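Local coordinates for protein fimbrial structural subunit (Actinomyces naeslundii, PDB 3QDH) that builds the shaft of Actinomyces type 2 fimbriae as their structural subunit and mediates adhesion to streptococci and host cells during oral biofilm development, at residues I24-S29 / N152-R157; Q45-L50 / A143-P148; G159-K164 / F183-A188; T211-D216 / I221-L226. All blocks are in the same frame, centred on the assembly; numbering follows the deposited sequence.

The four contacts run along a two-domain fragment of the fimbrial shaft. Contacts 1 and 2 lie at the CnaA-type domain, contacts 3 and 4 in the CnaB-type domain. The first two have centres about 16 Å apart and touch where Phe-26 CE2 meets Leu-50 CD2 at 4.1 Å. Contacts 3 and 4, centres about 7 Å apart, share one core and are joined by backbone, with Leu-161 O 2.7 Å from Val-223 N in a probable hydrogen bond. Strand 154-165 carries segments of both contact 1 and contact 3, so it spans the two domains. Contacts 2 and 3 are farthest apart, centres about 38 Å. All four lie away from the zinc site of Asp-70, Asp-73 and Glu-90.

Contact 1 of 4, residues I24-S29 / N152-R157; sequences IKFPVS and NEVTSR
Phe-26 and Val-154 meet through a single methyl: CG2 of Val-154 sits 3.8 Å from CE1 of Phe-26 and equally close to CD1 of that ring, so it straddles one ring bond at an oblique angle. The two side chains slide past each other in opposite directions rather than meeting end on. Two residues along, Ile-24 makes the second touch, its terminal CD1 lying 3.7 Å from OG of Ser-156 and 4.0 Å from CB of the same serine. The pairs follow an antiparallel order, Ile-24 with Ser-156 and Phe-26 with Val-154, but the CA atoms of Phe-26 and Val-154 stay 8.9 Å apart. Side chains alone fill that gap, as between the facing sheets of a beta sandwich: strand 23-31 belongs to the five-stranded antiparallel sheet of the CnaA-type domain, while strand 154-165 runs in the mixed sheet and continues into the CnaB-type domain. Ser-156 turns OG anti to its own N (chi1 -177°), and that hydroxyl is hydrogen-bonded to NE1 of Trp-158, which gives this polar atom a partner amid buried apolar neighbours. Within segment 24-29, CG2 of Ile-24 lies over one face of the Phe-26 ring, toward its rim. Farther out, Leu-54 packs against both Ile-24 and Phe-26, and Ile-10 against Val-154. Backbone hydrogen bonds of Ile-24 to Gly-109 and of Phe-26 to Phe-107 fix strand 23-31 beside strand 102-111.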
loop_
_atom_site.group_PDB
_atom_site.type_symbol
_atom_site.label_atom_id
_atom_site.label_comp_id
_atom_site.label_asym_id
_atom_site.label_seq_id
_atom_site.Cartn_x
_atom_site.Cartn_y
_atom_site.Cartn_z
ATOM N N ILE A 24 -0.070 1.372 -2.283
ATOM C CA ILE A 24 -0.199 1.016 -0.871
ATOM C C ILE A 24 0.012 2.319 -0.108
ATOM O O ILE A 24 0.964 3.052 -0.383
ATOM C CB ILE A 24 0.838 -0.041 -0.391
ATOM C CG1 ILE A 24 0.656 -1.377 -1.123
ATOM C CG2 ILE A 24 0.706 -0.274 1.111
ATOM C CD1 ILE A 24 1.719 -2.427 -0.764
ATOM N N LYS A 25 -0.900 2.603 0.817
ATOM C CA LYS A 25 -0.848 3.809 1.636
ATOM C C LYS A 25 -0.604 3.474 3.102
ATOM O O LYS A 25 -1.307 2.643 3.695
ATOM C CB LYS A 25 -2.139 4.630 1.474
ATOM C CG LYS A 25 -2.195 5.352 0.142
ATOM C CD LYS A 25 -3.402 6.266 0.022
ATOM C CE LYS A 25 -3.465 6.869 -1.373
ATOM N NZ LYS A 25 -4.433 7.999 -1.420
ATOM N N PHE A 26 0.405 4.136 3.669
ATOM C CA PHE A 26 0.832 3.897 5.042
ATOM C C PHE A 26 0.636 5.144 5.893
ATOM O O PHE A 26 1.447 6.069 5.802
ATOM C CB PHE A 26 2.332 3.583 5.107
ATOM C CG PHE A 26 2.775 2.374 4.329
ATOM C CD1 PHE A 26 2.487 1.084 4.778
ATOM C CD2 PHE A 26 3.567 2.524 3.192
ATOM C CE1 PHE A 26 2.936 -0.037 4.077
ATOM C CE2 PHE A 26 4.029 1.402 2.484
ATOM C CZ PHE A 26 3.711 0.123 2.927
ATOM N N PRO A 27 -0.409 5.168 6.740
ATOM C CA PRO A 27 -0.536 6.233 7.743
ATOM C C PRO A 27 0.589 6.163 8.783
ATOM O O PRO A 27 0.864 5.092 9.345
ATOM C CB PRO A 27 -1.915 5.973 8.371
ATOM C CG PRO A 27 -2.633 5.110 7.388
ATOM C CD PRO A 27 -1.570 4.262 6.757
ATOM N N VAL A 28 1.270 7.292 8.986
ATOM C CA VAL A 28 2.383 7.391 9.926
ATOM C C VAL A 28 2.071 8.548 10.868
ATOM O O VAL A 28 1.649 9.617 10.412
ATOM C CB VAL A 28 3.749 7.635 9.191
ATOM C CG1 VAL A 28 4.837 8.056 10.175
ATOM C CG2 VAL A 28 4.190 6.383 8.418
ATOM N N SER A 29 2.243 8.341 12.170
ATOM C CA SER A 29 1.987 9.418 13.131
ATOM C C SER A 29 2.926 9.422 14.343
ATOM O O SER A 29 3.425 8.383 14.775
ATOM C CB SER A 29 0.511 9.450 13.574
ATOM O OG SER A 29 0.206 8.368 14.423
ATOM N N ASN A 152 7.167 0.770 14.702
ATOM C CA ASN A 152 6.818 -0.620 14.423
ATOM C C ASN A 152 6.915 -0.903 12.915
ATOM O O ASN A 152 6.719 -0.001 12.081
ATOM C CB ASN A 152 5.389 -0.896 14.930
ATOM C CG ASN A 152 4.332 -0.063 14.203
ATOM O OD1 ASN A 152 4.241 1.165 14.376
ATOM N ND2 ASN A 152 3.526 -0.729 13.381
ATOM N N GLU A 153 7.262 -2.141 12.569
ATOM C CA GLU A 153 7.331 -2.554 11.169
ATOM C C GLU A 153 5.970 -3.109 10.773
ATOM O O GLU A 153 5.421 -3.946 11.490
ATOM C CB GLU A 153 8.431 -3.612 10.961
ATOM C CG GLU A 153 8.719 -3.965 9.481
ATOM C CD GLU A 153 9.746 -5.087 9.304
ATOM O OE1 GLU A 153 9.580 -6.167 9.906
ATOM O OE2 GLU A 153 10.717 -4.895 8.545
ATOM N N VAL A 154 5.424 -2.647 9.645
ATOM C CA VAL A 154 4.177 -3.211 9.124
ATOM C C VAL A 154 4.514 -4.033 7.889
ATOM O O VAL A 154 5.552 -3.820 7.274
ATOM C CB VAL A 154 3.120 -2.143 8.749
ATOM C CG1 VAL A 154 2.706 -1.307 9.976
ATOM C CG2 VAL A 154 3.610 -1.258 7.578
ATOM N N THR A 155 3.634 -4.966 7.545
ATOM C CA THR A 155 3.831 -5.832 6.386
ATOM C C THR A 155 2.548 -5.983 5.580
ATOM O O THR A 155 1.465 -6.238 6.130
ATOM C CB THR A 155 4.377 -7.232 6.799
ATOM O OG1 THR A 155 5.583 -7.067 7.544
ATOM C CG2 THR A 155 4.662 -8.097 5.562
ATOM N N SER A 156 2.687 -5.792 4.271
ATOM C CA SER A 156 1.627 -6.040 3.309
ATOM C C SER A 156 2.072 -7.228 2.446
ATOM O O SER A 156 3.169 -7.218 1.883
ATOM C CB SER A 156 1.404 -4.795 2.448
ATOM O OG SER A 156 0.331 -4.976 1.547
ATOM N N ARG A 157 1.216 -8.244 2.361
ATOM C CA ARG A 157 1.556 -9.488 1.675
ATOM C C ARG A 157 0.886 -9.606 0.317
ATOM O O ARG A 157 -0.302 -9.304 0.171
ATOM C CB ARG A 157 1.218 -10.699 2.542
ATOM C CG ARG A 157 2.017 -10.738 3.831
ATOM C CD ARG A 157 2.136 -12.148 4.379
ATOM N NE ARG A 157 3.432 -12.360 5.030
ATOM C CZ ARG A 157 3.761 -11.883 6.229
ATOM N NH1 ARG A 157 2.888 -11.161 6.926
ATOM N NH2 ARG A 157 4.965 -12.128 6.730
#

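Contact 2 of 4, residues Q45-L50 / A143-P148; sequences QLRDTL and ANPENP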
loop_
_atom_site.group_PDB
_atom_site.type_symbol
_atom_site.label_atom_id
_atom_site.label_comp_id
_atom_site.label_asym_id
_atom_site.label_seq_id
_atom_site.Cartn_x
_atom_site.Cartn_y
_atom_site.Cartn_z
ATOM N N GLN A 45 10.848 16.211 11.307
ATOM C CA GLN A 45 10.686 15.571 10.006
ATOM C C GLN A 45 10.164 14.151 10.165
ATOM O O GLN A 45 10.667 13.402 11.000
ATOM C CB GLN A 45 12.040 15.538 9.273
ATOM C CG GLN A 45 12.033 14.900 7.862
ATOM C CD GLN A 45 13.435 14.841 7.270
ATOM O OE1 GLN A 45 13.851 15.722 6.502
ATOM N NE2 GLN A 45 14.178 13.818 7.650
ATOM N N LEU A 46 9.168 13.783 9.355
ATOM C CA LEU A 46 8.775 12.387 9.217
ATOM C C LEU A 46 9.501 11.820 7.987
ATOM O O LEU A 46 9.491 12.425 6.910
ATOM C CB LEU A 46 7.255 12.249 9.068
ATOM C CG LEU A 46 6.359 12.736 10.234
ATOM C CD1 LEU A 46 4.890 12.704 9.811
ATOM C CD2 LEU A 46 6.586 11.930 11.520
ATOM N N ARG A 47 10.140 10.667 8.167
ATOM C CA ARG A 47 10.992 10.081 7.137
ATOM C C ARG A 47 10.587 8.631 6.925
ATOM O O ARG A 47 10.237 7.941 7.875
ATOM C CB ARG A 47 12.455 10.133 7.561
ATOM C CG ARG A 47 13.449 9.682 6.481
ATOM C CD ARG A 47 14.873 9.836 6.977
ATOM N NE ARG A 47 15.292 11.242 7.041
ATOM C CZ ARG A 47 16.521 11.640 7.369
ATOM N NH1 ARG A 47 17.454 10.732 7.679
ATOM N NH2 ARG A 47 16.824 12.937 7.388
ATOM N N ASP A 48 10.654 8.183 5.676
ATOM C CA ASP A 48 10.257 6.831 5.316
ATOM C C ASP A 48 10.992 6.437 4.043
ATOM O O ASP A 48 10.812 7.056 2.991
ATOM C CB ASP A 48 8.729 6.752 5.118
ATOM C CG ASP A 48 8.188 5.318 5.161
ATOM O OD1 ASP A 48 8.832 4.406 4.610
ATOM O OD2 ASP A 48 7.087 5.099 5.716
ATOM N N THR A 49 11.830 5.411 4.139
ATOM C CA THR A 49 12.438 4.822 2.946
ATOM C C THR A 49 11.551 3.656 2.547
ATOM O O THR A 49 11.477 2.653 3.253
ATOM C CB THR A 49 13.868 4.333 3.204
ATOM O OG1 THR A 49 14.684 5.441 3.583
ATOM C CG2 THR A 49 14.464 3.672 1.942
ATOM N N LEU A 50 10.873 3.791 1.417
ATOM C CA LEU A 50 9.929 2.763 1.008
ATOM C C LEU A 50 10.625 1.600 0.308
ATOM O O LEU A 50 11.671 1.765 -0.325
ATOM C CB LEU A 50 8.804 3.346 0.154
ATOM C CG LEU A 50 7.764 4.092 1.006
ATOM C CD1 LEU A 50 8.175 5.550 1.208
ATOM C CD2 LEU A 50 6.397 4.015 0.384
ATOM N N ALA A 143 21.178 14.225 7.575
ATOM C CA ALA A 143 20.945 13.166 6.592
ATOM C C ALA A 143 20.999 11.774 7.223
ATOM O O ALA A 143 20.258 10.877 6.824
ATOM C CB ALA A 143 21.955 13.270 5.438
ATOM N N ASN A 144 21.862 11.611 8.220
ATOM C CA ASN A 144 22.125 10.300 8.824
ATOM C C ASN A 144 22.208 10.336 10.357
ATOM O O ASN A 144 23.253 10.007 10.926
ATOM C CB ASN A 144 23.425 9.700 8.248
ATOM C CG ASN A 144 23.379 9.516 6.729
ATOM O OD1 ASN A 144 24.118 10.179 5.991
ATOM N ND2 ASN A 144 22.518 8.618 6.260
ATOM N N PRO A 145 21.106 10.723 11.044
ATOM C CA PRO A 145 21.150 10.714 12.507
ATOM C C PRO A 145 21.348 9.296 13.023
ATOM O O PRO A 145 20.916 8.341 12.372
ATOM C CB PRO A 145 19.753 11.204 12.898
ATOM C CG PRO A 145 18.891 10.775 11.767
ATOM C CD PRO A 145 19.746 11.000 10.547
ATOM N N GLU A 146 21.993 9.161 14.177
ATOM C CA GLU A 146 22.236 7.847 14.746
ATOM C C GLU A 146 20.992 7.376 15.489
ATOM O O GLU A 146 20.430 8.106 16.324
ATOM C CB GLU A 146 23.487 7.844 15.645
ATOM C CG GLU A 146 23.872 6.452 16.163
ATOM C CD GLU A 146 25.375 6.235 16.277
ATOM O OE1 GLU A 146 25.870 5.283 15.637
ATOM O OE2 GLU A 146 26.062 7.000 16.995
ATOM N N ASN A 147 20.541 6.171 15.142
ATOM C CA ASN A 147 19.421 5.513 15.823
ATOM C C ASN A 147 18.248 6.447 16.229
ATOM O O ASN A 147 17.929 6.571 17.407
ATOM C CB ASN A 147 19.965 4.731 17.040
ATOM C CG ASN A 147 18.949 3.759 17.633
ATOM O OD1 ASN A 147 18.529 3.907 18.784
ATOM N ND2 ASN A 147 18.563 2.758 16.860
ATOM N N PRO A 148 17.608 7.118 15.252
ATOM C CA PRO A 148 16.460 7.966 15.602
ATOM C C PRO A 148 15.231 7.129 15.978
ATOM O O PRO A 148 15.203 5.930 15.668
ATOM C CB PRO A 148 16.196 8.736 14.306
ATOM C CG PRO A 148 16.647 7.826 13.233
ATOM C CD PRO A 148 17.820 7.057 13.792
#
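Arg-47 leaves its strand almost fully stretched over the first two side-chain torsions and then bends at the third (chi3 -73°), a turn that brings its guanidinium up to the segment Ala-143 to Pro-148. Its NH1 donates a hydrogen bond to the backbone O of Ala-143 at 2.9 Å. The bond is bent, with an N-H...O angle of 130°, and the nitrogen stands well above the carbonyl plane, 57° out of it, instead of lying on a lone pair. The carbonyl oxygen is likewise tilted from the guanidinium plane. Pro-145, whose side chain points against that of Arg-47, brings CD to 3.7 Å from the same NH1 and adds an apolar touch beside the bond. The other terminal nitrogen, NH2, is hydrogen-bonded to O of Pro-142, so one arginine grips two successive carbonyls of the chain. With the nearest CA atoms, those of Arg-47 and Pro-148, 10.3 Å apart, this long side chain carries the contact by itself. It is a surface contact that ties the proline-rich connection between strands 118-131 and 154-165 to the outside of the CnaA-type domain. Beneath it, strand 39-49 runs antiparallel between strands 82-87 and 118-131, Arg-47 pairing by backbone with Gln-124; the Arg-47 side chain rests on Thr-82 and Thr-84, and Pro-148 packs on Gln-124 and Ile-126.

Contact 3 of 4, residues G159-K164 / F183-A188; sequences GDLLIK and FQLYKA
Leu-161 and Leu-185 reach toward each other tip to tip, CD2 of Leu-161 lying 4.0 Å from CD2 of Leu-185. They arrive by different torsions. Leu-161 holds CG anti to the backbone N (chi1 179°), whereas Leu-185 places CG anti to the carbonyl carbon with chi1 at -84°, somewhat past the staggered value. The second pair meets face on: CG2 of Ile-163 lies over one face of the Phe-183 ring, nearest to CE2 at 4.4 Å, a loose apolar contact. Phe-183 swings its ring in front of Ile-163 with CG beside the backbone N (chi1 -68°). Along segment 159-164 the two aliphatic residues support one another, CD2 of Leu-161 being 3.9 Å from CD1 of Ile-163. All four residues are buried, and with CA atoms 9.5 Å apart for Ile-163 and Phe-183, the backbones belong to separate layers. This is the hydrophobic core of a CnaB-type, prealbumin-like sandwich, to which Leu-161 and Ile-163 contribute from one strand and Phe-183 and Leu-185 from the other. Beyond the core, NZ of Lys-187 curls round to donate a hydrogen bond to O of Ala-188 at 2.9 Å and also forms a salt bridge with Glu-201. Strand 154-165 is flanked in its sheet by strand 220-230, antiparallel, and strand 283-285, parallel. In the facing sheet, strand 182-188 runs between 213-214 and 245-254, and Leu-250 of strand 245-254 touches both Ile-163 and Phe-183.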
loop_
_atom_site.group_PDB
_atom_site.type_symbol
_atom_site.label_atom_id
_atom_site.label_comp_id
_atom_site.label_asym_id
_atom_site.label_seq_id
_atom_site.Cartn_x
_atom_site.Cartn_y
_atom_site.Cartn_z
ATOM N N GLY A 159 0.893 -11.826 -3.696
ATOM C CA GLY A 159 1.233 -13.010 -4.474
ATOM C C GLY A 159 0.925 -12.807 -5.943
ATOM O O GLY A 159 0.250 -11.847 -6.328
ATOM N N ASP A 160 1.418 -13.716 -6.771
ATOM C CA ASP A 160 1.231 -13.591 -8.209
ATOM C C ASP A 160 0.333 -14.700 -8.750
ATOM O O ASP A 160 -0.015 -15.640 -8.033
ATOM C CB ASP A 160 2.583 -13.547 -8.934
ATOM C CG ASP A 160 3.454 -14.751 -8.640
ATOM O OD1 ASP A 160 2.943 -15.767 -8.129
ATOM O OD2 ASP A 160 4.667 -14.678 -8.932
ATOM N N LEU A 161 -0.062 -14.565 -10.010
ATOM C CA LEU A 161 -0.933 -15.536 -10.657
ATOM C C LEU A 161 -0.498 -15.681 -12.104
ATOM O O LEU A 161 -0.333 -14.683 -12.808
ATOM C CB LEU A 161 -2.395 -15.078 -10.578
ATOM C CG LEU A 161 -3.503 -15.929 -11.214
ATOM C CD1 LEU A 161 -3.685 -17.252 -10.483
ATOM C CD2 LEU A 161 -4.816 -15.147 -11.236
ATOM N N LEU A 162 -0.284 -16.924 -12.530
ATOM C CA LEU A 162 -0.027 -17.218 -13.936
ATOM C C LEU A 162 -1.174 -18.067 -14.470
ATOM O O LEU A 162 -1.447 -19.154 -13.957
ATOM C CB LEU A 162 1.331 -17.905 -14.126
ATOM C CG LEU A 162 1.809 -18.336 -15.526
ATOM C CD1 LEU A 162 1.569 -17.278 -16.612
ATOM C CD2 LEU A 162 3.289 -18.736 -15.495
ATOM N N ILE A 163 -1.861 -17.529 -15.474
ATOM C CA ILE A 163 -2.986 -18.194 -16.121
ATOM C C ILE A 163 -2.512 -18.734 -17.471
ATOM O O ILE A 163 -1.800 -18.043 -18.202
ATOM C CB ILE A 163 -4.174 -17.212 -16.320
ATOM C CG1 ILE A 163 -4.614 -16.620 -14.973
ATOM C CG2 ILE A 163 -5.352 -17.900 -17.014
ATOM C CD1 ILE A 163 -5.330 -15.278 -15.081
ATOM N N LYS A 164 -2.892 -19.970 -17.788
ATOM C CA LYS A 164 -2.631 -20.539 -19.112
ATOM C C LYS A 164 -3.907 -21.090 -19.747
ATOM O O LYS A 164 -4.563 -21.970 -19.182
ATOM C CB LYS A 164 -1.542 -21.620 -19.056
ATOM C CG LYS A 164 -0.990 -22.011 -20.430
ATOM C CD LYS A 164 0.198 -22.951 -20.319
ATOM C CE LYS A 164 0.781 -23.264 -21.690
ATOM N NZ LYS A 164 2.073 -24.005 -21.592
ATOM N N PHE A 183 -10.179 -12.610 -19.801
ATOM C CA PHE A 183 -10.555 -12.902 -18.416
ATOM C C PHE A 183 -10.690 -11.615 -17.603
ATOM O O PHE A 183 -10.157 -10.569 -17.976
ATOM C CB PHE A 183 -9.499 -13.793 -17.741
ATOM C CG PHE A 183 -9.426 -15.200 -18.283
ATOM C CD1 PHE A 183 -10.177 -16.223 -17.708
ATOM C CD2 PHE A 183 -8.574 -15.513 -19.343
ATOM C CE1 PHE A 183 -10.096 -17.534 -18.196
ATOM C CE2 PHE A 183 -8.484 -16.819 -19.834
ATOM C CZ PHE A 183 -9.246 -17.828 -19.263
ATOM N N GLN A 184 -11.414 -11.712 -16.489
ATOM C CA GLN A 184 -11.539 -10.630 -15.515
ATOM C C GLN A 184 -11.431 -11.217 -14.105
ATOM O O GLN A 184 -11.919 -12.319 -13.850
ATOM C CB GLN A 184 -12.873 -9.887 -15.685
ATOM C CG GLN A 184 -13.002 -9.108 -16.998
ATOM C CD GLN A 184 -14.092 -8.051 -16.965
ATOM O OE1 GLN A 184 -15.220 -8.309 -16.543
ATOM N NE2 GLN A 184 -13.759 -6.852 -17.432
ATOM N N LEU A 185 -10.776 -10.487 -13.203
ATOM C CA LEU A 185 -10.574 -10.948 -11.827
ATOM C C LEU A 185 -11.493 -10.243 -10.834
ATOM O O LEU A 185 -11.676 -9.025 -10.898
ATOM C CB LEU A 185 -9.112 -10.773 -11.401
ATOM C CG LEU A 185 -8.132 -11.881 -11.794
ATOM C CD1 LEU A 185 -6.708 -11.349 -11.851
ATOM C CD2 LEU A 185 -8.236 -13.081 -10.847
ATOM N N TYR A 186 -12.055 -11.024 -9.914
ATOM C CA TYR A 186 -12.966 -10.503 -8.899
ATOM C C TYR A 186 -12.522 -10.871 -7.486
ATOM O O TYR A 186 -11.870 -11.897 -7.269
ATOM C CB TYR A 186 -14.393 -11.026 -9.129
ATOM C CG TYR A 186 -15.107 -10.453 -10.340
ATOM C CD1 TYR A 186 -14.990 -11.056 -11.597
ATOM C CD2 TYR A 186 -15.922 -9.323 -10.224
ATOM C CE1 TYR A 186 -15.657 -10.542 -12.710
ATOM C CE2 TYR A 186 -16.592 -8.798 -11.334
ATOM C CZ TYR A 186 -16.456 -9.412 -12.573
ATOM O OH TYR A 186 -17.113 -8.895 -13.672
ATOM N N LYS A 187 -12.887 -10.019 -6.531
ATOM C CA LYS A 187 -12.787 -10.343 -5.112
ATOM C C LYS A 187 -13.745 -11.495 -4.789
ATOM O O LYS A 187 -14.886 -11.502 -5.251
ATOM C CB LYS A 187 -13.146 -9.112 -4.275
ATOM C CG LYS A 187 -13.179 -9.357 -2.775
ATOM C CD LYS A 187 -13.912 -8.246 -2.044
ATOM C CE LYS A 187 -14.090 -8.585 -0.572
ATOM N NZ LYS A 187 -14.990 -9.754 -0.359
ATOM N N ALA A 188 -13.269 -12.469 -4.016
ATOM C CA ALA A 188 -14.102 -13.580 -3.546
ATOM C C ALA A 188 -14.870 -13.188 -2.283
ATOM O O ALA A 188 -14.386 -12.384 -1.483
ATOM C CB ALA A 188 -13.246 -14.812 -3.286
#

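Contact 4 of 4, residues T211-D216 / I221-L226; sequences TTLTTD and INVKGL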
loop_
_atom_site.group_PDB
_atom_site.type_symbol
_atom_site.label_atom_id
_atom_site.label_comp_id
_atom_site.label_asym_id
_atom_site.label_seq_id
_atom_site.Cartn_x
_atom_site.Cartn_y
_atom_site.Cartn_z
ATOM N N THR A 211 -8.604 -3.732 -16.675
ATOM C CA THR A 211 -9.555 -4.636 -16.011
ATOM C C THR A 211 -9.914 -5.860 -16.856
ATOM O O THR A 211 -10.647 -6.744 -16.401
ATOM C CB THR A 211 -10.861 -3.912 -15.599
ATOM O OG1 THR A 211 -11.494 -3.354 -16.759
ATOM C CG2 THR A 211 -10.584 -2.803 -14.585
ATOM N N THR A 212 -9.410 -5.901 -18.087
ATOM C CA THR A 212 -9.578 -7.066 -18.955
ATOM C C THR A 212 -8.208 -7.644 -19.267
ATOM O O THR A 212 -7.303 -6.923 -19.682
ATOM C CB THR A 212 -10.324 -6.718 -20.262
ATOM O OG1 THR A 212 -11.586 -6.125 -19.945
ATOM C CG2 THR A 212 -10.569 -7.968 -21.097
ATOM N N LEU A 213 -8.068 -8.947 -19.050
ATOM C CA LEU A 213 -6.805 -9.636 -19.271
ATOM C C LEU A 213 -6.901 -10.512 -20.510
ATOM O O LEU A 213 -7.881 -11.237 -20.689
ATOM C CB LEU A 213 -6.435 -10.475 -18.045
ATOM C CG LEU A 213 -6.433 -9.747 -16.693
ATOM C CD1 LEU A 213 -6.304 -10.733 -15.543
ATOM C CD2 LEU A 213 -5.340 -8.683 -16.629
ATOM N N THR A 214 -5.879 -10.433 -21.356
ATOM C CA THR A 214 -5.845 -11.163 -22.623
ATOM C C THR A 214 -4.611 -12.050 -22.697
ATOM O O THR A 214 -3.486 -11.581 -22.488
ATOM C CB THR A 214 -5.861 -10.192 -23.827
ATOM O OG1 THR A 214 -6.968 -9.292 -23.696
ATOM C CG2 THR A 214 -5.980 -10.955 -25.159
ATOM N N THR A 215 -4.837 -13.331 -22.984
ATOM C CA THR A 215 -3.763 -14.309 -23.152
ATOM C C THR A 215 -2.912 -13.982 -24.376
ATOM O O THR A 215 -3.436 -13.600 -25.431
ATOM C CB THR A 215 -4.310 -15.750 -23.296
ATOM O OG1 THR A 215 -5.186 -15.825 -24.429
ATOM C CG2 THR A 215 -5.068 -16.179 -22.044
ATOM N N ASP A 216 -1.599 -14.131 -24.222
ATOM C CA ASP A 216 -0.656 -13.832 -25.296
ATOM C C ASP A 216 -0.494 -15.029 -26.240
ATOM O O ASP A 216 -1.254 -15.999 -26.156
ATOM C CB ASP A 216 0.696 -13.363 -24.729
ATOM C CG ASP A 216 1.298 -14.335 -23.714
ATOM O OD1 ASP A 216 0.926 -15.529 -23.695
ATOM O OD2 ASP A 216 2.165 -13.895 -22.931
ATOM N N ILE A 221 -1.408 -15.354 -19.244
ATOM C CA ILE A 221 -1.567 -14.068 -18.560
ATOM C C ILE A 221 -0.748 -14.126 -17.271
ATOM O O ILE A 221 -0.940 -15.023 -16.448
ATOM C CB ILE A 221 -3.040 -13.751 -18.198
ATOM C CG1 ILE A 221 -3.917 -13.675 -19.451
ATOM C CG2 ILE A 221 -3.136 -12.430 -17.419
ATOM C CD1 ILE A 221 -5.402 -13.784 -19.164
ATOM N N ASN A 222 0.170 -13.179 -17.105
ATOM C CA ASN A 222 0.985 -13.114 -15.891
ATOM C C ASN A 222 0.607 -11.923 -15.017
ATOM O O ASN A 222 0.910 -10.777 -15.345
ATOM C CB ASN A 222 2.480 -13.101 -16.232
ATOM C CG ASN A 222 3.367 -13.091 -14.995
ATOM O OD1 ASN A 222 2.937 -13.454 -13.895
ATOM N ND2 ASN A 222 4.619 -12.676 -15.172
ATOM N N VAL A 223 -0.079 -12.213 -13.915
ATOM C CA VAL A 223 -0.464 -11.199 -12.934
ATOM C C VAL A 223 0.630 -11.120 -11.872
ATOM O O VAL A 223 0.764 -12.016 -11.042
ATOM C CB VAL A 223 -1.834 -11.529 -12.292
ATOM C CG1 VAL A 223 -2.238 -10.457 -11.290
ATOM C CG2 VAL A 223 -2.907 -11.679 -13.371
ATOM N N LYS A 224 1.411 -10.040 -11.911
ATOM C CA LYS A 224 2.612 -9.922 -11.080
ATOM C C LYS A 224 2.349 -9.567 -9.609
ATOM O O LYS A 224 3.275 -9.551 -8.795
ATOM C CB LYS A 224 3.616 -8.946 -11.712
ATOM C CG LYS A 224 4.530 -9.575 -12.761
ATOM C CD LYS A 224 5.651 -8.615 -13.155
ATOM C CE LYS A 224 6.849 -9.366 -13.733
ATOM N NZ LYS A 224 7.917 -8.449 -14.240
ATOM N N GLY A 225 1.095 -9.306 -9.262
ATOM C CA GLY A 225 0.757 -9.031 -7.872
ATOM C C GLY A 225 -0.720 -8.928 -7.594
ATOM O O GLY A 225 -1.430 -8.167 -8.249
ATOM N N LEU A 226 -1.173 -9.712 -6.617
ATOM C CA LEU A 226 -2.503 -9.570 -6.027
ATOM C C LEU A 226 -2.363 -9.539 -4.507
ATOM O O LEU A 226 -1.549 -10.271 -3.943
ATOM C CB LEU A 226 -3.427 -10.726 -6.453
ATOM C CG LEU A 226 -3.957 -10.732 -7.900
ATOM C CD1 LEU A 226 -4.520 -12.104 -8.258
ATOM C CD2 LEU A 226 -5.013 -9.663 -8.134
#
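The backbones of Thr-215 and Ile-221 come within 5.1 Å of each other, CA to CA, where the chain swings from strand 213-214 into strand 220-230 and the two strands then diverge. This is a beta arch of the CnaB-type sandwich: the strands on its two arms pair in different sheets, 213-214 with 182-188 and 220-230 with 154-165, and face each other through side chains. Ile-221 does most of the filling. Its CG1 is set anti to the carbonyl carbon (chi1 -61°), which throws the longer branch across the arch toward the other arm. There CD1 of Ile-221 wedges between two residues, 3.6 Å from CB of Leu-213 and 3.8 Å from CG2 of Thr-215, while its CG1 rests on the peptide linking Thr-214 to Thr-215, 3.7 Å from N of Thr-215. The shorter branch is used as well, CG2 of Ile-221 meeting CB of Leu-213 at 3.9 Å. Leu-213 crosses Ile-221 at about a right angle, and also Val-223, whose CG2 is 4.1 Å from CD1 of Leu-213. Phe-183 and Ile-163 pack on Ile-221, and Ile-207 on both Leu-213 and Val-223, so the inner side of the arch joins the domain core. Thr-215 divides its branches by polarity: with chi1 at 59° CG2 faces the isoleucine and OG1 turns to the residues leading into strand 182-188. That hydroxyl accepts a hydrogen bond from N of Ala-181 and donates one to O of Leu-178.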